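Local coordinates for SusD homolog (PDB 4F53), which probably binds mucin O-glycans at the bacterial surface, as a SusD-family outer-membrane lipoprotein of Bacteroides ovatus, at residues D37-E42 against R120-L125; I134-V139 against Y156-E161. All coordinates share one frame; numbering follows the deposited sequence.

Contact 1: D37-E42 against R120-L125; sequences DLMMPE and RIVVML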
loop_
_atom_site.group_PDB
_atom_site.type_symbol
_atom_site.label_atom_id
_atom_site.label_comp_id
_atom_site.label_asym_id
_atom_site.label_seq_id
_atom_site.Cartn_x
_atom_site.Cartn_y
_atom_site.Cartn_z
ATOM N N ASP A 37 7.843 9.147 -10.217
ATOM C CA ASP A 37 6.484 9.486 -9.839
ATOM C C ASP A 37 5.556 8.262 -9.742
ATOM O O ASP A 37 4.702 8.219 -8.858
ATOM C CB ASP A 37 5.926 10.488 -10.863
ATOM C CG ASP A 37 4.443 10.796 -10.693
ATOM O OD1 ASP A 37 4.023 11.081 -9.556
ATOM O OD2 ASP A 37 3.703 10.676 -11.679
ATOM N N LEU A 38 5.720 7.287 -10.637
ATOM C CA LEU A 38 4.826 6.128 -10.757
ATOM C C LEU A 38 4.909 5.137 -9.587
ATOM O O LEU A 38 4.049 4.242 -9.503
ATOM C CB LEU A 38 5.009 5.414 -12.119
ATOM C CG LEU A 38 4.516 6.281 -13.301
ATOM C CD1 LEU A 38 5.106 5.814 -14.628
ATOM C CD2 LEU A 38 2.970 6.400 -13.327
HETATM N N MSE A 39 5.857 5.328 -8.640
HETATM C CA MSE A 39 5.900 4.464 -7.440
HETATM C C MSE A 39 4.656 4.680 -6.557
HETATM O O MSE A 39 4.198 3.769 -5.871
HETATM C CB MSE A 39 7.171 4.746 -6.610
HETATM C CG MSE A 39 8.461 4.469 -7.404
HETATM SE SE MSE A 39 9.990 4.319 -6.211
HETATM C CE MSE A 39 10.233 6.118 -5.841
HETATM N N MSE A 40 4.146 5.920 -6.559
HETATM C CA MSE A 40 2.988 6.393 -5.781
HETATM C C MSE A 40 2.415 7.552 -6.610
HETATM O O MSE A 40 2.721 8.722 -6.341
HETATM C CB MSE A 40 3.470 6.816 -4.378
HETATM C CG MSE A 40 2.343 6.913 -3.364
HETATM SE SE MSE A 40 1.549 5.168 -2.946
HETATM C CE MSE A 40 3.151 4.363 -2.167
ATOM N N PRO A 41 1.698 7.223 -7.718
ATOM C CA PRO A 41 1.350 8.254 -8.716
ATOM C C PRO A 41 0.555 9.451 -8.220
ATOM O O PRO A 41 -0.360 9.333 -7.426
ATOM C CB PRO A 41 0.573 7.493 -9.788
ATOM C CG PRO A 41 0.299 6.133 -9.204
ATOM C CD PRO A 41 1.351 5.864 -8.204
ATOM N N GLU A 42 0.961 10.621 -8.711
ATOM C CA GLU A 42 0.381 11.916 -8.414
ATOM C C GLU A 42 -0.856 12.215 -9.280
ATOM O O GLU A 42 -1.798 12.828 -8.757
ATOM C CB GLU A 42 1.429 13.006 -8.616
ATOM C CG GLU A 42 0.923 14.382 -8.241
ATOM C CD GLU A 42 1.877 15.532 -8.468
ATOM O OE1 GLU A 42 3.101 15.341 -8.294
ATOM O OE2 GLU A 42 1.392 16.636 -8.790
ATOM N N ARG A 120 11.391 0.798 -11.586
ATOM C CA ARG A 120 10.750 -0.341 -12.257
ATOM C C ARG A 120 10.386 -1.447 -11.261
ATOM O O ARG A 120 9.265 -1.933 -11.291
ATOM C CB ARG A 120 11.677 -0.911 -13.335
ATOM C CG ARG A 120 10.969 -1.871 -14.244
ATOM C CD ARG A 120 11.991 -2.619 -15.051
ATOM N NE ARG A 120 11.338 -3.596 -15.914
ATOM C CZ ARG A 120 11.938 -4.663 -16.414
ATOM N NH1 ARG A 120 13.212 -4.908 -16.135
ATOM N NH2 ARG A 120 11.269 -5.501 -17.190
ATOM N N ILE A 121 11.335 -1.827 -10.370
ATOM C CA ILE A 121 11.101 -2.835 -9.339
ATOM C C ILE A 121 9.925 -2.409 -8.421
ATOM O O ILE A 121 8.981 -3.176 -8.296
ATOM C CB ILE A 121 12.397 -3.151 -8.546
ATOM C CG1 ILE A 121 13.405 -3.851 -9.479
ATOM C CG2 ILE A 121 12.073 -4.027 -7.317
ATOM C CD1 ILE A 121 14.832 -3.989 -8.968
ATOM N N VAL A 122 9.945 -1.182 -7.862
ATOM C CA VAL A 122 8.896 -0.672 -6.954
ATOM C C VAL A 122 7.522 -0.623 -7.669
ATOM O O VAL A 122 6.520 -1.041 -7.081
ATOM C CB VAL A 122 9.263 0.729 -6.348
ATOM C CG1 VAL A 122 8.173 1.245 -5.404
ATOM C CG2 VAL A 122 10.612 0.701 -5.636
ATOM N N VAL A 123 7.478 -0.124 -8.927
ATOM C CA VAL A 123 6.237 0.025 -9.696
ATOM C C VAL A 123 5.672 -1.348 -10.043
ATOM O O VAL A 123 4.501 -1.616 -9.792
ATOM C CB VAL A 123 6.431 0.904 -10.963
ATOM C CG1 VAL A 123 5.179 0.898 -11.840
ATOM C CG2 VAL A 123 6.796 2.325 -10.570
HETATM N N MSE A 124 6.508 -2.219 -10.587
HETATM C CA MSE A 124 6.068 -3.545 -11.002
HETATM C C MSE A 124 5.861 -4.468 -9.790
HETATM O O MSE A 124 5.114 -5.437 -9.904
HETATM C CB MSE A 124 7.001 -4.130 -12.076
HETATM C CG MSE A 124 6.971 -3.288 -13.355
HETATM SE SE MSE A 124 5.159 -3.149 -14.118
HETATM C CE MSE A 124 5.226 -1.336 -14.959
ATOM N N LEU A 125 6.431 -4.117 -8.626
ATOM C CA LEU A 125 6.152 -4.812 -7.353
ATOM C C LEU A 125 4.669 -4.609 -7.005
ATOM O O LEU A 125 4.029 -5.567 -6.632
ATOM C CB LEU A 125 7.058 -4.328 -6.197
ATOM C CG LEU A 125 6.907 -5.029 -4.822
ATOM C CD1 LEU A 125 7.262 -6.534 -4.910
ATOM C CD2 LEU A 125 7.785 -4.354 -3.776
#
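The selenium of Met39, modelled as selenomethionine, rests in the branch of Val122, about equally far from its CB, CG1 and CG2; its approach to Val122 CG1 is 3.7 Å. The chain leading to it lies over the same methyl, with Met39 CB 3.8 Å from Val122 CG1. At the selenium the chain bends (chi3 -76°), which turns CE away from the helix, so the selenium itself rather than the terminal methyl meets the fork. At the next residue of the helix the roles are reversed. Val123 CG2 is the bump, and the hollow is made by the backbone and side-chain root of the loop: the methyl comes 3.5 Å from Leu38 O, 3.7 Å from Met39 N and 3.9 Å from Leu38 CB. Val123 CG2 stands anti to its own carbonyl carbon, which directs it at this peptide.

The hollow belongs to a type I beta turn, Asp37 to Met40, that the chain makes on leaving helix 25-37, closed by a bond from Met40 N to Asp37 O. In this TPR-like SusD fold, in which helix far outweighs strand, the turn links helix 25-37 to helix 44-58 and lays its Leu38-Met39 corner on helix 110-131. Asp37 OD1 also accepts the Glu42 backbone N-H from the syn side of its carboxylate, 3.2 Å from Glu42 N and with an N-H...O angle of 144°, which ties the two ends of the loop together. No hydrogen bond joins the two segments themselves, but Met39 O is taken by Arg126 NH1 just further along the same helix. Phe92 of helix 82-106 packs on Val123, and Ile185 on Met39.

Contact 2: I134-V139 against Y156-E161; sequences IPYSKV and YAKMLE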
loop_
_atom_site.group_PDB
_atom_site.type_symbol
_atom_site.label_atom_id
_atom_site.label_comp_id
_atom_site.label_asym_id
_atom_site.label_seq_id
_atom_site.Cartn_x
_atom_site.Cartn_y
_atom_site.Cartn_z
ATOM N N ILE A 134 2.885 -11.691 -14.174
ATOM C CA ILE A 134 2.772 -10.473 -14.997
ATOM C C ILE A 134 3.849 -10.467 -16.109
ATOM O O ILE A 134 4.903 -11.094 -15.925
ATOM C CB ILE A 134 2.900 -9.156 -14.116
ATOM C CG1 ILE A 134 4.266 -9.072 -13.378
ATOM C CG2 ILE A 134 1.698 -8.922 -13.167
ATOM C CD1 ILE A 134 4.742 -7.654 -13.036
ATOM N N PRO A 135 3.669 -9.712 -17.222
ATOM C CA PRO A 135 4.794 -9.548 -18.157
ATOM C C PRO A 135 5.888 -8.719 -17.461
ATOM O O PRO A 135 5.609 -7.639 -16.914
ATOM C CB PRO A 135 4.182 -8.826 -19.372
ATOM C CG PRO A 135 2.729 -8.674 -19.080
ATOM C CD PRO A 135 2.502 -8.900 -17.628
ATOM N N TYR A 136 7.112 -9.275 -17.374
ATOM C CA TYR A 136 8.218 -8.603 -16.693
ATOM C C TYR A 136 9.549 -8.771 -17.477
ATOM O O TYR A 136 9.943 -7.853 -18.207
ATOM C CB TYR A 136 8.339 -9.047 -15.215
ATOM C CG TYR A 136 9.271 -8.163 -14.419
ATOM C CD1 TYR A 136 8.934 -6.839 -14.128
ATOM C CD2 TYR A 136 10.517 -8.623 -14.008
ATOM C CE1 TYR A 136 9.824 -5.995 -13.455
ATOM C CE2 TYR A 136 11.402 -7.795 -13.317
ATOM C CZ TYR A 136 11.057 -6.478 -13.058
ATOM O OH TYR A 136 11.929 -5.649 -12.404
ATOM N N SER A 137 10.211 -9.930 -17.370
ATOM C CA SER A 137 11.491 -10.167 -18.051
ATOM C C SER A 137 11.369 -10.196 -19.581
ATOM O O SER A 137 12.370 -9.950 -20.251
ATOM C CB SER A 137 12.143 -11.462 -17.573
ATOM O OG SER A 137 11.422 -12.615 -17.968
ATOM N N LYS A 138 10.173 -10.463 -20.134
ATOM C CA LYS A 138 10.047 -10.553 -21.598
ATOM C C LYS A 138 9.274 -9.373 -22.237
ATOM O O LYS A 138 8.791 -9.520 -23.359
ATOM C CB LYS A 138 9.389 -11.887 -21.991
ATOM C CG LYS A 138 10.210 -13.099 -21.597
ATOM C CD LYS A 138 9.352 -14.329 -21.590
ATOM C CE LYS A 138 10.142 -15.544 -21.187
ATOM N NZ LYS A 138 9.255 -16.719 -20.988
ATOM N N VAL A 139 9.196 -8.202 -21.559
ATOM C CA VAL A 139 8.474 -7.039 -22.089
ATOM C C VAL A 139 9.193 -6.486 -23.342
ATOM O O VAL A 139 10.419 -6.282 -23.338
ATOM C CB VAL A 139 8.180 -5.912 -21.058
ATOM C CG1 VAL A 139 7.247 -6.393 -19.956
ATOM C CG2 VAL A 139 9.461 -5.328 -20.477
ATOM N N TYR A 156 9.792 -11.940 -8.559
ATOM C CA TYR A 156 10.477 -11.648 -7.297
ATOM C C TYR A 156 11.970 -12.007 -7.372
ATOM O O TYR A 156 12.793 -11.209 -6.942
ATOM C CB TYR A 156 9.795 -12.389 -6.121
ATOM C CG TYR A 156 8.763 -11.538 -5.405
ATOM C CD1 TYR A 156 7.535 -11.236 -6.003
ATOM C CD2 TYR A 156 9.013 -11.031 -4.136
ATOM C CE1 TYR A 156 6.583 -10.453 -5.344
ATOM C CE2 TYR A 156 8.079 -10.233 -3.477
ATOM C CZ TYR A 156 6.861 -9.950 -4.082
ATOM O OH TYR A 156 5.958 -9.150 -3.422
ATOM N N ALA A 157 12.319 -13.173 -7.960
ATOM C CA ALA A 157 13.713 -13.611 -8.075
ATOM C C ALA A 157 14.524 -12.655 -8.957
ATOM O O ALA A 157 15.627 -12.274 -8.564
ATOM C CB ALA A 157 13.793 -15.031 -8.614
ATOM N N LYS A 158 13.972 -12.231 -10.114
ATOM C CA LYS A 158 14.671 -11.288 -10.992
ATOM C C LYS A 158 14.826 -9.916 -10.287
ATOM O O LYS A 158 15.928 -9.375 -10.251
ATOM C CB LYS A 158 13.966 -11.145 -12.346
ATOM C CG LYS A 158 14.659 -10.149 -13.251
ATOM C CD LYS A 158 14.104 -10.094 -14.663
ATOM C CE LYS A 158 14.314 -8.727 -15.290
ATOM N NZ LYS A 158 15.747 -8.295 -15.307
HETATM N N MSE A 159 13.757 -9.404 -9.671
HETATM C CA MSE A 159 13.772 -8.138 -8.940
HETATM C C MSE A 159 14.811 -8.131 -7.838
HETATM O O MSE A 159 15.566 -7.164 -7.728
HETATM C CB MSE A 159 12.393 -7.836 -8.306
HETATM C CG MSE A 159 11.333 -7.373 -9.312
HETATM SE SE MSE A 159 9.632 -7.144 -8.374
HETATM C CE MSE A 159 8.750 -6.298 -9.846
ATOM N N LEU A 160 14.856 -9.203 -7.022
ATOM C CA LEU A 160 15.778 -9.290 -5.882
ATOM C C LEU A 160 17.228 -9.360 -6.361
ATOM O O LEU A 160 18.087 -8.679 -5.795
ATOM C CB LEU A 160 15.428 -10.447 -4.927
ATOM C CG LEU A 160 14.290 -10.122 -3.923
ATOM C CD1 LEU A 160 13.612 -11.411 -3.400
ATOM C CD2 LEU A 160 14.804 -9.267 -2.735
ATOM N N GLU A 161 17.480 -10.083 -7.462
ATOM C CA GLU A 161 18.805 -10.206 -8.057
ATOM C C GLU A 161 19.260 -8.854 -8.649
ATOM O O GLU A 161 20.414 -8.464 -8.476
ATOM C CB GLU A 161 18.774 -11.296 -9.123
ATOM C CG GLU A 161 20.096 -11.504 -9.838
ATOM C CD GLU A 161 20.181 -12.757 -10.688
ATOM O OE1 GLU A 161 19.498 -13.755 -10.364
ATOM O OE2 GLU A 161 20.962 -12.750 -11.664
#
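A Met-aromatic contact between Met159 and Tyr136 is part of the packing of the loop after helix 110-131 on helix 152-173, the helix into which that loop leads. The selenium of Met159, a selenomethionine in the model, is 5.4 Å from the centroid of the Tyr136 ring and 26° off its normal, an oblique approach. Its methyl comes closer, with Met159 CE 3.8 Å from Tyr136 CE1, while nearer the root of the chain Met159 CG lies 3.6 Å from Tyr136 OH. The side chain is extended beyond CG (chi2 176°), and this lets it run obliquely past the phenol end of the ring and touch it at two points.

Lys158 comes from the other side of the ring plane. Its methylenes run obliquely past Tyr136 CD2 and CE2, and Lys158 CE is 3.6 Å from Tyr136 CE2. The same chain also carries the next loop residue, with Lys158 CD 3.8 Å from Ser137 CB. Tyr136 thus fits between two neighbouring side chains of the helix; its first torsion, with CG anti to the backbone N (chi1 -168°), turns the ring toward them. Arg120 of helix 110-131 makes a cation-pi contact with the ring, also on the side away from Met159. Replacing Tyr136 with an alanine would probably leave Met159 without its aromatic partner, open a gap beside the lysine methylenes and deprive Arg120 of its ring.

No hydrogen bond crosses between the segments. Lys158 lends its methylenes to the ring and sends its ammonium to Asp162 in a salt bridge. Between the two segments the attraction is therefore probably mostly dispersion, while Asp150 bonds to Ser137 N and the lysine charge is paired outside the interface.

How the contacts relate
From the N terminus, the chain leaves helix 25-37 through the 37-42 loop, which waits for residues 120-125; contact 1 thereby closes a long, mostly helical excursion of 77 residues. Helix 110-131 then ends, and contact 2 closes a much shorter one of 16 residues, laying the 134-139 loop on helix 152-173. The two are in series, neither nested nor crossed, with centres about 15 Å apart. Helix 110-131 supplies one side of contact 1 and backs contact 2: Met159 CE lies 3.4 Å from Leu125 N, and Arg120 NH2 is 2.9 Å from Tyr136 O. Together they tie the turn after helix 25-37, two consecutive helices and their connecting loop into one packed region.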